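Local coordinates for peptidyl-prolyl cis-trans isomerase cyclophilin-type (Toxoplasma gondii, PDB 3BO7), which probably catalyses the cis-trans isomerization of proline peptide bonds and thereby speeds protein folding, and is seen here bound to the immunosuppressant cyclosporin A, at residues S79-D91 / S106-E118. Residues are numbered along the deposited sequence; the frame is centred on the assembly and turned at random.
Sequences SISGFPGGAPFED and SMANDGKHSNLSE. With SO4 (sulfate ion), chain I; SO4 (sulfate ion), chain J; SO4 (sulfate ion), chain K.
Asn115 sits at the heart of this contact and grips Phe89 through both backbone and side chain. Phe89 N gives a hydrogen bond to Asn115 O at 3.1 Å, and Phe89 O takes two in return: one from Asn115 ND2 at 3.0 Å, arriving from above the carbonyl plane, and a weak one from Asn115 N. The same two residues form a single antiparallel bridge. Asn115 CB rests over one face of the Phe89 ring, 3.5 Å from its centroid, in a CH-pi contact; with chi1 at 57° the ring turns back toward 106-118, although CB of Phe89 itself points away. The second N-H of ND2 goes to Asp91 OD1 at 2.8 Å, so the amide's rotation is fixed.

Asp91 and His113 exchange bonds: Asp91 N points at His113 ND1 within the ring plane (2.9 Å), and His113 N reaches Asp91 OD2 almost straight, at 176°, from above the carboxylate plane. ND1 therefore acts as an acceptor, while Glu90 CG lies over a face of the imidazole. In the cyclophilin beta-barrel, 79-91 lies in the connection from strand 56-59 to strand 104-107. Segment 106-118 holds the end of that second strand and the loop after it, where Asp110 hydrogen-bonds the backbone of the bound cyclosporin.

Toward the other end, Leu116 spreads its methyls over the 79-91 backbone, CD1 against Ser79 O and CD2 against the hydrogen-bonded pair Ser81 N and Gly86 O. Two waters make the second shell. One joins Asp91 OD1, Asn115 OD1 and Asn109 ND2, which also binds Lys132 O; the other links Asp91 OD1 to Gly111 O and Ser114 N.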
ATOM      1  N   SER A  79     -11.752   2.018  -7.805  1.00 42.53           N
ATOM      2  CA  SER A  79     -10.405   2.483  -7.520  1.00 41.02           C
ATOM      3  C   SER A  79     -10.019   3.653  -8.420  1.00 40.51           C
ATOM      4  O   SER A  79     -10.227   3.625  -9.636  1.00 40.57           O
ATOM      5  CB  SER A  79      -9.395   1.341  -7.644  1.00 40.75           C
ATOM      6  OG  SER A  79      -9.451   0.482  -6.521  1.00 39.67           O
ATOM      7  N   ILE A  80      -9.475   4.684  -7.791  1.00 39.52           N
ATOM      8  CA  ILE A  80      -9.052   5.898  -8.464  1.00 38.92           C
ATOM      9  C   ILE A  80      -7.723   6.317  -7.849  1.00 38.84           C
ATOM     10  O   ILE A  80      -7.382   5.865  -6.753  1.00 38.85           O
ATOM     11  CB  ILE A  80     -10.086   7.047  -8.272  1.00 39.03           C
ATOM     12  CG1 ILE A  80     -10.540   7.139  -6.803  1.00 38.21           C
ATOM     13  CG2 ILE A  80     -11.276   6.878  -9.232  1.00 38.44           C
ATOM     14  CD1 ILE A  80     -11.195   8.459  -6.427  1.00 38.80           C
ATOM     15  N   SER A  81      -6.972   7.165  -8.546  1.00 38.27           N
ATOM     16  CA  SER A  81      -5.828   7.812  -7.928  1.00 37.84           C
ATOM     17  C   SER A  81      -6.321   9.025  -7.130  1.00 37.90           C
ATOM     18  O   SER A  81      -7.497   9.389  -7.212  1.00 37.65           O
ATOM     19  CB  SER A  81      -4.809   8.230  -8.982  1.00 37.80           C
ATOM     20  OG  SER A  81      -5.304   9.288  -9.771  1.00 37.29           O
ATOM     21  N   GLY A  82      -5.418   9.646  -6.370  1.00 37.73           N
ATOM     22  CA  GLY A  82      -5.750  10.832  -5.586  1.00 37.76           C
ATOM     23  C   GLY A  82      -5.860  12.138  -6.360  1.00 37.93           C
ATOM     24  O   GLY A  82      -6.313  13.134  -5.810  1.00 38.18           O
ATOM     25  N   PHE A  83      -5.440  12.138  -7.624  1.00 37.88           N
ATOM     26  CA  PHE A  83      -5.465  13.329  -8.479  1.00 38.15           C
ATOM     27  C   PHE A  83      -6.870  13.665  -9.011  1.00 38.64           C
ATOM     28  O   PHE A  83      -7.724  12.784  -9.085  1.00 38.80           O
ATOM     29  CB  PHE A  83      -4.463  13.159  -9.625  1.00 37.90           C
ATOM     30  CG  PHE A  83      -3.038  12.895  -9.156  1.00 37.49           C
ATOM     31  CD1 PHE A  83      -2.336  13.860  -8.426  1.00 36.35           C
ATOM     32  CD2 PHE A  83      -2.404  11.687  -9.447  1.00 36.48           C
ATOM     33  CE1 PHE A  83      -1.028  13.619  -7.984  1.00 37.50           C
ATOM     34  CE2 PHE A  83      -1.094  11.439  -9.019  1.00 37.13           C
ATOM     35  CZ  PHE A  83      -0.404  12.412  -8.285  1.00 37.34           C
ATOM     36  N   PRO A  84      -7.140  14.952  -9.337  1.00 39.29           N
ATOM     37  CA  PRO A  84      -8.438  15.289  -9.963  1.00 39.26           C
ATOM     38  C   PRO A  84      -8.739  14.487 -11.228  1.00 39.13           C
ATOM     39  O   PRO A  84      -7.929  14.450 -12.151  1.00 39.49           O
ATOM     40  CB  PRO A  84      -8.310  16.787 -10.298  1.00 39.47           C
ATOM     41  CG  PRO A  84      -6.865  17.140 -10.110  1.00 39.73           C
ATOM     42  CD  PRO A  84      -6.328  16.162  -9.092  1.00 39.59           C
ATOM     43  N   GLY A  85      -9.901  13.850 -11.259  1.00 39.16           N
ATOM     44  CA  GLY A  85     -10.283  13.013 -12.390  1.00 38.63           C
ATOM     45  C   GLY A  85     -10.063  11.542 -12.095  1.00 38.29           C
ATOM     46  O   GLY A  85     -10.727  10.686 -12.677  1.00 38.77           O
ATOM     47  N   GLY A  86      -9.122  11.250 -11.195  1.00 37.70           N
ATOM     48  CA  GLY A  86      -8.854   9.883 -10.748  1.00 36.56           C
ATOM     49  C   GLY A  86      -8.138   8.982 -11.739  1.00 35.95           C
ATOM     50  O   GLY A  86      -8.122   7.778 -11.561  1.00 36.47           O
ATOM     51  N   ALA A  87      -7.530   9.553 -12.775  1.00 35.28           N
ATOM     52  CA  ALA A  87      -6.877   8.761 -13.818  1.00 34.39           C
ATOM     53  C   ALA A  87      -5.620   8.065 -13.278  1.00 34.11           C
ATOM     54  O   ALA A  87      -5.040   8.535 -12.301  1.00 34.42           O
ATOM     55  CB  ALA A  87      -6.534   9.639 -15.003  1.00 34.17           C
ATOM     56  N   PRO A  88      -5.204   6.936 -13.898  1.00 33.60           N
ATOM     57  CA  PRO A  88      -3.955   6.292 -13.485  1.00 32.92           C
ATOM     58  C   PRO A  88      -2.752   7.180 -13.712  1.00 32.29           C
ATOM     59  O   PRO A  88      -2.776   8.026 -14.601  1.00 32.36           O
ATOM     60  CB  PRO A  88      -3.874   5.054 -14.391  1.00 32.80           C
ATOM     61  CG  PRO A  88      -4.766   5.357 -15.532  1.00 33.43           C
ATOM     62  CD  PRO A  88      -5.871   6.179 -14.977  1.00 33.48           C
ATOM     63  N   PHE A  89      -1.706   6.988 -12.914  1.00 31.64           N
ATOM     64  CA  PHE A  89      -0.482   7.759 -13.086  1.00 31.23           C
ATOM     65  C   PHE A  89       0.708   6.865 -13.414  1.00 31.88           C
ATOM     66  O   PHE A  89       0.676   5.645 -13.190  1.00 31.55           O
ATOM     67  CB  PHE A  89      -0.205   8.683 -11.880  1.00 30.28           C
ATOM     68  CG  PHE A  89      -0.109   7.968 -10.567  1.00 29.15           C
ATOM     69  CD1 PHE A  89       1.121   7.483 -10.103  1.00 28.61           C
ATOM     70  CD2 PHE A  89      -1.234   7.778  -9.788  1.00 26.57           C
ATOM     71  CE1 PHE A  89       1.212   6.818  -8.889  1.00 27.40           C
ATOM     72  CE2 PHE A  89      -1.151   7.118  -8.575  1.00 27.16           C
ATOM     73  CZ  PHE A  89       0.073   6.635  -8.120  1.00 27.67           C
ATOM     74  N   GLU A  90       1.748   7.489 -13.961  1.00 32.77           N
ATOM     75  CA  GLU A  90       2.919   6.788 -14.456  1.00 33.98           C
ATOM     76  C   GLU A  90       3.779   6.200 -13.342  1.00 33.60           C
ATOM     77  O   GLU A  90       3.736   6.641 -12.186  1.00 33.88           O
ATOM     78  CB  GLU A  90       3.747   7.708 -15.349  1.00 33.94           C
ATOM     79  CG  GLU A  90       3.045   8.082 -16.657  1.00 35.93           C
ATOM     80  CD  GLU A  90       3.922   8.883 -17.614  1.00 36.74           C
ATOM     81  OE1 GLU A  90       3.413   9.300 -18.689  1.00 40.07           O
ATOM     82  OE2 GLU A  90       5.118   9.091 -17.298  1.00 41.07           O
ATOM     83  N   ASP A  91       4.548   5.185 -13.702  1.00 33.23           N
ATOM     84  CA  ASP A  91       5.446   4.534 -12.771  1.00 33.05           C
ATOM     85  C   ASP A  91       6.609   5.455 -12.411  1.00 32.63           C
ATOM     86  O   ASP A  91       6.974   6.354 -13.183  1.00 32.51           O
ATOM     87  CB  ASP A  91       5.971   3.226 -13.373  1.00 33.09           C
ATOM     88  CG  ASP A  91       4.874   2.182 -13.564  1.00 34.17           C
ATOM     89  OD1 ASP A  91       4.029   2.009 -12.653  1.00 33.98           O
ATOM     90  OD2 ASP A  91       4.867   1.529 -14.634  1.00 34.50           O
ATOM     91  N   SER A 106       4.898  -0.545  -1.817  1.00 30.24           N
ATOM     92  CA  SER A 106       4.964  -0.483  -3.263  1.00 29.77           C
ATOM     93  C   SER A 106       3.571  -0.508  -3.913  1.00 29.49           C
ATOM     94  O   SER A 106       2.589  -0.889  -3.273  1.00 29.01           O
ATOM     95  CB  SER A 106       5.828  -1.634  -3.754  1.00 29.67           C
ATOM     96  OG  SER A 106       6.141  -1.486  -5.119  1.00 30.50           O
ATOM     97  N   MET A 107       3.495  -0.085  -5.176  1.00 29.32           N
ATOM     98  CA  MET A 107       2.220  -0.021  -5.914  1.00 29.14           C
ATOM     99  C   MET A 107       1.879  -1.312  -6.658  1.00 29.02           C
ATOM    100  O   MET A 107       2.692  -1.844  -7.405  1.00 29.15           O
ATOM    101  CB  MET A 107       2.223   1.138  -6.927  1.00 29.02           C
ATOM    102  CG  MET A 107       2.098   2.547  -6.347  1.00 28.71           C
ATOM    103  SD  MET A 107       0.622   2.830  -5.325  1.00 28.96           S
ATOM    104  CE  MET A 107      -0.718   2.642  -6.509  1.00 30.26           C
ATOM    105  N   ALA A 108       0.668  -1.811  -6.448  1.00 29.24           N
ATOM    106  CA  ALA A 108       0.100  -2.835  -7.310  1.00 29.42           C
ATOM    107  C   ALA A 108      -0.346  -2.189  -8.640  1.00 30.29           C
ATOM    108  O   ALA A 108      -0.694  -1.000  -8.683  1.00 30.29           O
ATOM    109  CB  ALA A 108      -1.062  -3.510  -6.616  1.00 28.39           C
ATOM    110  N   ASN A 109      -0.348  -2.971  -9.720  1.00 31.08           N
ATOM    111  CA  ASN A 109      -0.830  -2.488 -11.018  1.00 31.60           C
ATOM    112  C   ASN A 109      -1.256  -3.624 -11.946  1.00 32.24           C
ATOM    113  O   ASN A 109      -1.370  -4.768 -11.512  1.00 31.99           O
ATOM    114  CB  ASN A 109       0.233  -1.618 -11.691  1.00 31.44           C
ATOM    115  CG  ASN A 109       1.560  -2.330 -11.834  1.00 31.37           C
ATOM    116  OD1 ASN A 109       1.654  -3.380 -12.483  1.00 29.44           O
ATOM    117  ND2 ASN A 109       2.603  -1.760 -11.231  1.00 31.24           N
ATOM    118  N   ASP A 110      -1.509  -3.289 -13.214  1.00 32.91           N
ATOM    119  CA  ASP A 110      -1.829  -4.267 -14.254  1.00 33.56           C
ATOM    120  C   ASP A 110      -0.984  -3.987 -15.501  1.00 33.79           C
ATOM    121  O   ASP A 110      -1.486  -4.061 -16.636  1.00 34.18           O
ATOM    122  CB  ASP A 110      -3.317  -4.207 -14.618  1.00 33.29           C
ATOM    123  CG  ASP A 110      -4.199  -4.890 -13.601  1.00 34.47           C
ATOM    124  OD1 ASP A 110      -3.722  -5.828 -12.940  1.00 37.23           O
ATOM    125  OD2 ASP A 110      -5.380  -4.505 -13.466  1.00 34.07           O
ATOM    126  N   GLY A 111       0.289  -3.675 -15.285  1.00 33.74           N
ATOM    127  CA  GLY A 111       1.195  -3.264 -16.359  1.00 34.28           C
ATOM    128  C   GLY A 111       1.658  -1.818 -16.214  1.00 34.71           C
ATOM    129  O   GLY A 111       1.325  -1.145 -15.237  1.00 34.95           O
ATOM    130  N   LYS A 112       2.427  -1.348 -17.195  1.00 35.03           N
ATOM    131  CA  LYS A 112       2.959   0.019 -17.230  1.00 35.21           C
ATOM    132  C   LYS A 112       1.924   1.073 -16.911  1.00 34.63           C
ATOM    133  O   LYS A 112       0.807   1.031 -17.434  1.00 35.00           O
ATOM    134  CB  LYS A 112       3.469   0.358 -18.630  1.00 35.73           C
ATOM    135  CG  LYS A 112       4.665  -0.413 -19.115  1.00 38.11           C
ATOM    136  CD  LYS A 112       5.097   0.111 -20.486  1.00 42.73           C
ATOM    137  CE  LYS A 112       3.919   0.306 -21.468  1.00 45.39           C
ATOM    138  NZ  LYS A 112       4.395   0.718 -22.831  1.00 47.34           N
ATOM    139  N   HIS A 113       2.318   2.027 -16.074  1.00 34.09           N
ATOM    140  CA  HIS A 113       1.554   3.255 -15.820  1.00 33.76           C
ATOM    141  C   HIS A 113       0.053   3.049 -15.589  1.00 33.39           C
ATOM    142  O   HIS A 113      -0.773   3.688 -16.227  1.00 33.58           O
ATOM    143  CB  HIS A 113       1.805   4.275 -16.938  1.00 33.51           C
ATOM    144  CG  HIS A 113       3.235   4.340 -17.386  1.00 34.36           C
ATOM    145  ND1 HIS A 113       4.276   4.607 -16.522  1.00 35.23           N
ATOM    146  CD2 HIS A 113       3.796   4.174 -18.608  1.00 34.77           C
ATOM    147  CE1 HIS A 113       5.416   4.605 -17.190  1.00 36.16           C
ATOM    148  NE2 HIS A 113       5.153   4.342 -18.457  1.00 36.41           N
ATOM    149  N   SER A 114      -0.278   2.149 -14.667  1.00 33.01           N
ATOM    150  CA  SER A 114      -1.667   1.851 -14.312  1.00 32.74           C
ATOM    151  C   SER A 114      -1.870   1.956 -12.803  1.00 32.31           C
ATOM    152  O   SER A 114      -2.626   1.183 -12.211  1.00 32.52           O
ATOM    153  CB  SER A 114      -2.063   0.457 -14.799  1.00 32.62           C
ATOM    154  OG  SER A 114      -1.137  -0.511 -14.351  1.00 32.83           O
ATOM    155  N   ASN A 115      -1.198   2.929 -12.195  1.00 31.88           N
ATOM    156  CA  ASN A 115      -1.249   3.145 -10.754  1.00 31.19           C
ATOM    157  C   ASN A 115      -2.497   3.915 -10.343  1.00 30.81           C
ATOM    158  O   ASN A 115      -2.785   4.989 -10.871  1.00 31.20           O
ATOM    159  CB  ASN A 115      -0.006   3.902 -10.282  1.00 30.88           C
ATOM    160  CG  ASN A 115       1.273   3.149 -10.534  1.00 31.01           C
ATOM    161  OD1 ASN A 115       1.536   2.126  -9.906  1.00 31.69           O
ATOM    162  ND2 ASN A 115       2.096   3.665 -11.444  1.00 30.82           N
ATOM    163  N   LEU A 116      -3.234   3.356  -9.396  1.00 30.46           N
ATOM    164  CA  LEU A 116      -4.407   4.007  -8.856  1.00 29.96           C
ATOM    165  C   LEU A 116      -4.296   4.129  -7.339  1.00 29.53           C
ATOM    166  O   LEU A 116      -3.787   5.137  -6.839  1.00 29.31           O
ATOM    167  CB  LEU A 116      -5.690   3.281  -9.301  1.00 29.86           C
ATOM    168  CG  LEU A 116      -6.081   3.454 -10.779  1.00 30.25           C
ATOM    169  CD1 LEU A 116      -7.344   2.667 -11.108  1.00 30.22           C
ATOM    170  CD2 LEU A 116      -6.265   4.923 -11.152  1.00 29.28           C
ATOM    171  N   SER A 117      -4.743   3.102  -6.618  1.00 29.52           N
ATOM    172  CA  SER A 117      -4.756   3.125  -5.153  1.00 29.72           C
ATOM    173  C   SER A 117      -4.286   1.845  -4.442  1.00 29.60           C
ATOM    174  O   SER A 117      -4.008   1.870  -3.252  1.00 29.52           O
ATOM    175  CB  SER A 117      -6.141   3.524  -4.648  1.00 29.66           C
ATOM    176  OG  SER A 117      -7.043   2.439  -4.707  1.00 30.55           O
ATOM    177  N   GLU A 118      -4.205   0.735  -5.169  1.00 29.93           N
ATOM    178  CA  GLU A 118      -3.816  -0.544  -4.571  1.00 29.91           C
ATOM    179  C   GLU A 118      -2.318  -0.623  -4.336  1.00 29.50           C
ATOM    180  O   GLU A 118      -1.519  -0.200  -5.176  1.00 29.38           O
ATOM    181  CB  GLU A 118      -4.283  -1.726  -5.419  1.00 29.38           C
ATOM    182  CG  GLU A 118      -5.708  -2.099  -5.169  1.00 31.51           C
ATOM    183  CD  GLU A 118      -6.112  -3.418  -5.822  1.00 35.17           C
ATOM    184  OE1 GLU A 118      -5.579  -4.489  -5.431  1.00 35.83           O
ATOM    185  OE2 GLU A 118      -6.995  -3.376  -6.714  1.00 37.46           O
TER
HETATM  186  S   SO4 I 202       1.558  11.346 -14.031  0.50 22.87           S
HETATM  187  O1  SO4 I 202       2.337  10.835 -12.915  0.50 20.98           O
HETATM  188  O2  SO4 I 202       0.402  12.084 -13.530  0.50 22.19           O
HETATM  189  O3  SO4 I 202       2.365  12.244 -14.864  0.50 22.11           O
HETATM  190  O4  SO4 I 202       1.133  10.213 -14.850  0.50 21.97           O
HETATM  191  S   SO4 J 203       6.636  -2.129 -23.460  1.00 88.56           S
HETATM  192  O1  SO4 J 203       6.753  -0.815 -24.099  1.00 88.79           O
HETATM  193  O2  SO4 J 203       7.560  -2.185 -22.331  1.00 88.77           O
HETATM  194  O3  SO4 J 203       5.268  -2.331 -22.995  1.00 88.68           O
HETATM  195  O4  SO4 J 203       6.965  -3.186 -24.411  1.00 88.38           O
HETATM  196  S   SO4 K 204       3.292  -0.303 -26.479  1.00 88.24           S
HETATM  197  O1  SO4 K 204       4.040  -1.170 -27.393  1.00 87.56           O
HETATM  198  O2  SO4 K 204       4.099   0.861 -26.119  1.00 88.31           O
HETATM  199  O3  SO4 K 204       2.055   0.147 -27.108  1.00 87.97           O
HETATM  200  O4  SO4 K 204       2.959  -1.044 -25.264  1.00 88.67           O
HETATM  201  O   HOH W   1       3.855   0.734 -10.196  1.00 25.42           O
HETATM  202  O   HOH W   2       1.807   0.727 -13.222  1.00 26.61           O